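Local coordinates for protein inorganic pyrophosphatase (Helicobacter pylori, PDB 2BQX) that catalyses the magnesium-dependent hydrolysis of inorganic pyrophosphate to two phosphate ions, working as a homohexamer of the soluble PPase family, at residues F78-L92 with K103-S117. Numbering follows the deposited sequence.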
loop_
_atom_site.group_PDB
_atom_site.type_symbol
_atom_site.label_atom_id
_atom_site.label_comp_id
_atom_site.label_asym_id
_atom_site.label_seq_id
_atom_site.Cartn_x
_atom_site.Cartn_y
_atom_site.Cartn_z
ATOM N N PHE A 78 2.279 -13.202 -3.339
ATOM C CA PHE A 78 3.661 -13.656 -3.284
ATOM C C PHE A 78 4.497 -12.818 -4.251
ATOM O O PHE A 78 4.034 -12.459 -5.337
ATOM C CB PHE A 78 3.758 -15.143 -3.673
ATOM C CG PHE A 78 2.955 -16.057 -2.784
ATOM C CD1 PHE A 78 3.088 -15.990 -1.398
ATOM C CD2 PHE A 78 2.046 -16.957 -3.326
ATOM C CE1 PHE A 78 2.325 -16.806 -0.564
ATOM C CE2 PHE A 78 1.275 -17.779 -2.501
ATOM C CZ PHE A 78 1.415 -17.697 -1.119
ATOM N N GLN A 79 5.728 -12.524 -3.851
ATOM C CA GLN A 79 6.650 -11.718 -4.649
ATOM C C GLN A 79 7.027 -12.352 -5.980
ATOM O O GLN A 79 7.389 -13.530 -6.035
ATOM C CB GLN A 79 7.918 -11.460 -3.836
ATOM C CG GLN A 79 8.956 -10.615 -4.559
ATOM C CD GLN A 79 9.978 -10.047 -3.595
ATOM O OE1 GLN A 79 9.645 -9.232 -2.731
ATOM N NE2 GLN A 79 11.222 -10.478 -3.730
ATOM N N ALA A 80 6.942 -11.576 -7.059
ATOM C CA ALA A 80 7.304 -12.106 -8.369
ATOM C C ALA A 80 8.742 -12.590 -8.256
ATOM O O ALA A 80 9.585 -11.917 -7.667
ATOM C CB ALA A 80 7.192 -11.026 -9.442
ATOM N N GLY A 81 9.018 -13.765 -8.809
ATOM C CA GLY A 81 10.362 -14.300 -8.730
ATOM C C GLY A 81 10.517 -15.347 -7.643
ATOM O O GLY A 81 11.486 -16.103 -7.656
ATOM N N SER A 82 9.586 -15.412 -6.692
ATOM C CA SER A 82 9.692 -16.416 -5.635
ATOM C C SER A 82 9.111 -17.741 -6.127
ATOM O O SER A 82 8.498 -17.804 -7.193
ATOM C CB SER A 82 8.964 -15.956 -4.360
ATOM O OG SER A 82 7.577 -15.749 -4.589
ATOM N N VAL A 83 9.314 -18.793 -5.344
ATOM C CA VAL A 83 8.835 -20.120 -5.692
ATOM C C VAL A 83 8.001 -20.663 -4.549
ATOM O O VAL A 83 8.439 -20.656 -3.399
ATOM C CB VAL A 83 10.015 -21.085 -5.927
ATOM C CG1 VAL A 83 9.502 -22.454 -6.326
ATOM C CG2 VAL A 83 10.940 -20.520 -6.992
ATOM N N VAL A 84 6.799 -21.135 -4.857
ATOM C CA VAL A 84 5.925 -21.678 -3.827
ATOM C C VAL A 84 5.528 -23.115 -4.142
ATOM O O VAL A 84 5.247 -23.450 -5.291
ATOM C CB VAL A 84 4.639 -20.828 -3.680
ATOM C CG1 VAL A 84 3.862 -20.822 -4.984
ATOM C CG2 VAL A 84 3.775 -21.374 -2.545
ATOM N N LYS A 85 5.527 -23.969 -3.122
ATOM C CA LYS A 85 5.122 -25.357 -3.301
ATOM C C LYS A 85 3.603 -25.332 -3.205
ATOM O O LYS A 85 3.041 -24.842 -2.224
ATOM C CB LYS A 85 5.710 -26.240 -2.199
ATOM C CG LYS A 85 7.222 -26.386 -2.244
ATOM C CD LYS A 85 7.696 -27.382 -1.194
ATOM C CE LYS A 85 9.183 -27.664 -1.327
ATOM N NZ LYS A 85 9.609 -28.753 -0.393
ATOM N N ALA A 86 2.940 -25.859 -4.226
ATOM C CA ALA A 86 1.489 -25.848 -4.269
ATOM C C ALA A 86 0.864 -27.221 -4.494
ATOM O O ALA A 86 1.563 -28.219 -4.683
ATOM C CB ALA A 86 1.033 -24.894 -5.365
ATOM N N ARG A 87 -0.462 -27.265 -4.459
ATOM C CA ARG A 87 -1.189 -28.506 -4.696
ATOM C C ARG A 87 -2.332 -28.191 -5.649
ATOM O O ARG A 87 -2.978 -27.152 -5.535
ATOM C CB ARG A 87 -1.726 -29.079 -3.384
ATOM C CG ARG A 87 -2.712 -28.189 -2.654
ATOM C CD ARG A 87 -2.958 -28.729 -1.247
ATOM N NE ARG A 87 -3.878 -27.898 -0.487
ATOM C CZ ARG A 87 -5.192 -27.869 -0.671
ATOM N NH1 ARG A 87 -5.944 -27.066 0.073
ATOM N NH2 ARG A 87 -5.758 -28.653 -1.581
ATOM N N LEU A 88 -2.568 -29.083 -6.602
ATOM C CA LEU A 88 -3.628 -28.891 -7.588
ATOM C C LEU A 88 -5.033 -29.137 -7.059
ATOM O O LEU A 88 -5.249 -30.011 -6.219
ATOM C CB LEU A 88 -3.408 -29.826 -8.780
ATOM C CG LEU A 88 -2.647 -29.375 -10.025
ATOM C CD1 LEU A 88 -1.448 -28.542 -9.664
ATOM C CD2 LEU A 88 -2.250 -30.623 -10.814
ATOM N N VAL A 89 -5.986 -28.355 -7.559
ATOM C CA VAL A 89 -7.386 -28.535 -7.201
ATOM C C VAL A 89 -8.255 -28.446 -8.453
ATOM O O VAL A 89 -9.456 -28.716 -8.405
ATOM C CB VAL A 89 -7.887 -27.502 -6.142
ATOM C CG1 VAL A 89 -7.145 -27.716 -4.828
ATOM C CG2 VAL A 89 -7.697 -26.078 -6.641
ATOM N N GLY A 90 -7.644 -28.075 -9.577
ATOM C CA GLY A 90 -8.395 -27.973 -10.820
ATOM C C GLY A 90 -7.626 -27.362 -11.977
ATOM O O GLY A 90 -6.417 -27.162 -11.893
ATOM N N VAL A 91 -8.331 -27.080 -13.070
ATOM C CA VAL A 91 -7.716 -26.472 -14.243
ATOM C C VAL A 91 -8.734 -25.614 -14.994
ATOM O O VAL A 91 -9.925 -25.936 -15.039
ATOM C CB VAL A 91 -7.128 -27.554 -15.203
ATOM C CG1 VAL A 91 -8.228 -28.489 -15.684
ATOM C CG2 VAL A 91 -6.443 -26.884 -16.388
ATOM N N LEU A 92 -8.262 -24.503 -15.556
ATOM C CA LEU A 92 -9.111 -23.592 -16.322
ATOM C C LEU A 92 -8.733 -23.681 -17.797
ATOM O O LEU A 92 -7.589 -23.421 -18.174
ATOM C CB LEU A 92 -8.938 -22.147 -15.830
ATOM C CG LEU A 92 -9.691 -21.048 -16.592
ATOM C CD1 LEU A 92 -11.182 -21.352 -16.626
ATOM C CD2 LEU A 92 -9.440 -19.704 -15.921
ATOM N N LYS A 103 -4.781 -23.350 -17.643
ATOM C CA LYS A 103 -4.192 -22.700 -16.480
ATOM C C LYS A 103 -4.499 -23.604 -15.298
ATOM O O LYS A 103 -5.657 -23.765 -14.927
ATOM C CB LYS A 103 -4.809 -21.315 -16.228
ATOM C CG LYS A 103 -4.772 -20.342 -17.401
ATOM C CD LYS A 103 -3.364 -19.949 -17.790
ATOM C CE LYS A 103 -3.374 -18.975 -18.970
ATOM N NZ LYS A 103 -2.010 -18.767 -19.525
ATOM N N LEU A 104 -3.471 -24.213 -14.724
ATOM C CA LEU A 104 -3.671 -25.073 -13.571
ATOM C C LEU A 104 -4.157 -24.187 -12.421
ATOM O O LEU A 104 -3.732 -23.040 -12.302
ATOM C CB LEU A 104 -2.352 -25.759 -13.186
ATOM C CG LEU A 104 -1.779 -26.772 -14.187
ATOM C CD1 LEU A 104 -0.390 -27.238 -13.745
ATOM C CD2 LEU A 104 -2.723 -27.952 -14.290
ATOM N N ILE A 105 -5.058 -24.711 -11.596
ATOM C CA ILE A 105 -5.581 -23.966 -10.449
ATOM C C ILE A 105 -4.998 -24.630 -9.211
ATOM O O ILE A 105 -5.226 -25.819 -8.975
ATOM C CB ILE A 105 -7.124 -24.033 -10.375
ATOM C CG1 ILE A 105 -7.743 -23.491 -11.669
ATOM C CG2 ILE A 105 -7.629 -23.255 -9.151
ATOM C CD1 ILE A 105 -7.362 -22.071 -12.027
ATOM N N ALA A 106 -4.250 -23.871 -8.417
ATOM C CA ALA A 106 -3.616 -24.440 -7.232
ATOM C C ALA A 106 -3.692 -23.584 -5.977
ATOM O O ALA A 106 -4.117 -22.435 -6.016
ATOM C CB ALA A 106 -2.153 -24.743 -7.541
ATOM N N LEU A 107 -3.247 -24.172 -4.870
ATOM C CA LEU A 107 -3.206 -23.512 -3.573
ATOM C C LEU A 107 -1.859 -23.851 -2.947
ATOM O O LEU A 107 -1.258 -24.878 -3.266
ATOM C CB LEU A 107 -4.330 -24.038 -2.673
ATOM C CG LEU A 107 -5.764 -23.611 -3.006
ATOM C CD1 LEU A 107 -6.748 -24.567 -2.363
ATOM C CD2 LEU A 107 -5.996 -22.184 -2.523
ATOM N N PRO A 108 -1.350 -22.982 -2.063
ATOM C CA PRO A 108 -0.061 -23.300 -1.445
ATOM C C PRO A 108 -0.289 -24.556 -0.617
ATOM O O PRO A 108 -1.418 -24.817 -0.205
ATOM C CB PRO A 108 0.204 -22.092 -0.552
ATOM C CG PRO A 108 -0.520 -20.980 -1.255
ATOM C CD PRO A 108 -1.814 -21.645 -1.658
ATOM N N ILE A 109 0.753 -25.341 -0.378
ATOM C CA ILE A 109 0.565 -26.533 0.434
ATOM C C ILE A 109 0.249 -26.075 1.852
ATOM O O ILE A 109 0.655 -24.983 2.261
ATOM C CB ILE A 109 1.814 -27.434 0.442
ATOM C CG1 ILE A 109 3.049 -26.620 0.830
ATOM C CG2 ILE A 109 1.999 -28.086 -0.933
ATOM C CD1 ILE A 109 4.303 -27.460 0.971
ATOM N N ASP A 110 -0.477 -26.903 2.596
ATOM C CA ASP A 110 -0.865 -26.569 3.967
ATOM C C ASP A 110 0.304 -26.199 4.879
ATOM O O ASP A 110 0.145 -25.404 5.806
ATOM C CB ASP A 110 -1.660 -27.725 4.593
ATOM C CG ASP A 110 -3.049 -27.868 4.002
ATOM O OD1 ASP A 110 -3.498 -26.951 3.286
ATOM O OD2 ASP A 110 -3.709 -28.897 4.260
ATOM N N LYS A 111 1.476 -26.769 4.622
ATOM C CA LYS A 111 2.644 -26.469 5.438
ATOM C C LYS A 111 3.010 -24.985 5.322
ATOM O O LYS A 111 3.501 -24.376 6.277
ATOM C CB LYS A 111 3.828 -27.342 5.007
ATOM C CG LYS A 111 5.067 -27.194 5.875
ATOM C CD LYS A 111 6.149 -28.175 5.459
ATOM C CE LYS A 111 7.413 -27.998 6.287
ATOM N NZ LYS A 111 7.168 -28.230 7.738
ATOM N N ILE A 112 2.760 -24.407 4.150
ATOM C CA ILE A 112 3.054 -22.996 3.900
ATOM C C ILE A 112 1.941 -22.085 4.427
ATOM O O ILE A 112 2.206 -21.113 5.134
ATOM C CB ILE A 112 3.253 -22.734 2.385
ATOM C CG1 ILE A 112 4.518 -23.445 1.905
ATOM C CG2 ILE A 112 3.335 -21.234 2.114
ATOM C CD1 ILE A 112 4.756 -23.345 0.410
ATOM N N ASP A 113 0.703 -22.404 4.069
ATOM C CA ASP A 113 -0.464 -21.645 4.506
ATOM C C ASP A 113 -1.687 -22.562 4.432
ATOM O O ASP A 113 -2.113 -22.951 3.342
ATOM C CB ASP A 113 -0.676 -20.420 3.603
ATOM C CG ASP A 113 -1.825 -19.540 4.067
ATOM O OD1 ASP A 113 -2.534 -19.920 5.020
ATOM O OD2 ASP A 113 -2.025 -18.459 3.481
ATOM N N PRO A 114 -2.255 -22.932 5.591
ATOM C CA PRO A 114 -3.427 -23.809 5.646
ATOM C C PRO A 114 -4.769 -23.089 5.554
ATOM O O PRO A 114 -5.820 -23.706 5.728
ATOM C CB PRO A 114 -3.252 -24.517 6.984
ATOM C CG PRO A 114 -2.695 -23.416 7.840
ATOM C CD PRO A 114 -1.652 -22.784 6.929
ATOM N N THR A 115 -4.734 -21.790 5.271
ATOM C CA THR A 115 -5.957 -20.995 5.184
ATOM C C THR A 115 -7.075 -21.682 4.405
ATOM O O THR A 115 -8.212 -21.736 4.870
ATOM C CB THR A 115 -5.683 -19.615 4.546
ATOM O OG1 THR A 115 -4.785 -18.874 5.378
ATOM C CG2 THR A 115 -6.974 -18.826 4.401
ATOM N N HIS A 116 -6.760 -22.208 3.225
ATOM C CA HIS A 116 -7.773 -22.881 2.422
ATOM C C HIS A 116 -7.566 -24.391 2.339
ATOM O O HIS A 116 -7.815 -25.011 1.306
ATOM C CB HIS A 116 -7.817 -22.275 1.016
ATOM C CG HIS A 116 -8.222 -20.835 0.997
ATOM N ND1 HIS A 116 -7.314 -19.807 0.858
ATOM C CD2 HIS A 116 -9.435 -20.251 1.146
ATOM C CE1 HIS A 116 -7.951 -18.651 0.923
ATOM N NE2 HIS A 116 -9.238 -18.893 1.098
ATOM N N SER A 117 -7.124 -24.983 3.441
ATOM C CA SER A 117 -6.895 -26.420 3.483
ATOM C C SER A 117 -8.185 -27.192 3.207
ATOM O O SER A 117 -8.141 -28.356 2.812
ATOM C CB SER A 117 -6.335 -26.824 4.848
ATOM O OG SER A 117 -7.250 -26.508 5.883
HETATM O O HOH W 1 -3.757 -25.432 1.056
#
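Leu-92 and Lys-103 exchange backbone hydrogen bonds in both directions near the closed end of an antiparallel hairpin, whose strands 83-92 and 103-108 run at 154° to each other. The ladder continues through Ile-105 with Gly-90 and Arg-87 with Leu-107 to a last rung, Ile-109 N to Lys-85 O (3.0 Å). A classic beta bulge shifts the register by one: Val-89 and Gly-90 both face Ile-105, whose O takes a good bond from Val-89 N (3.0 Å) and a weak one from Gly-90 N. Glycine suits the bulge because its backbone is stretched almost flat, as few residues with a CB are, and Ile-105 lays CB 3.5 Å from Gly-90 O.

Ile-105 and Leu-107 share a face with Leu-92, and Val-89 reaches them from the bulge. It crosses both at about a right angle, its CG2 meeting Ile-105 CG2 at 3.8 Å and its CG1 turned to Leu-107 CD1. On the face of Leu-88, Val-91 and Leu-104, Ala-106 is small enough for its CB to come within 3.9 Å of Ala-86 CB. Beyond the ladder, Pro-108 brings CG to the edge of the Phe-78 ring, 3.8 Å from CZ, while Ile-112 CD1 lies against Val-84 CG2.

Arg-87 carries the polar part of this contact. With CG between backbone N and carbonyl carbon (chi1 62°) and the chain extended to NE, its guanidinium lies over Leu-107, with CD1 3.6 Å from NH1. A water accepts from NH1 and donates to Pro-108 O and Asp-110 OD1; the direct salt bridge to Asp-110 is long, the two planes standing 74° apart. NH2 bonds to Val-119 O.

Lys-103 turns NZ away from strand 83-92, in salt bridges with Asp-69 and Asp-101 and a hydrogen bond with Tyr-54, predicted magnesium and substrate ligands. Backbone bonds and apolar packing together join the two strands within the curled sheet, while Lys-103, beside the acidic metal site, would probably offset part of its negative charge.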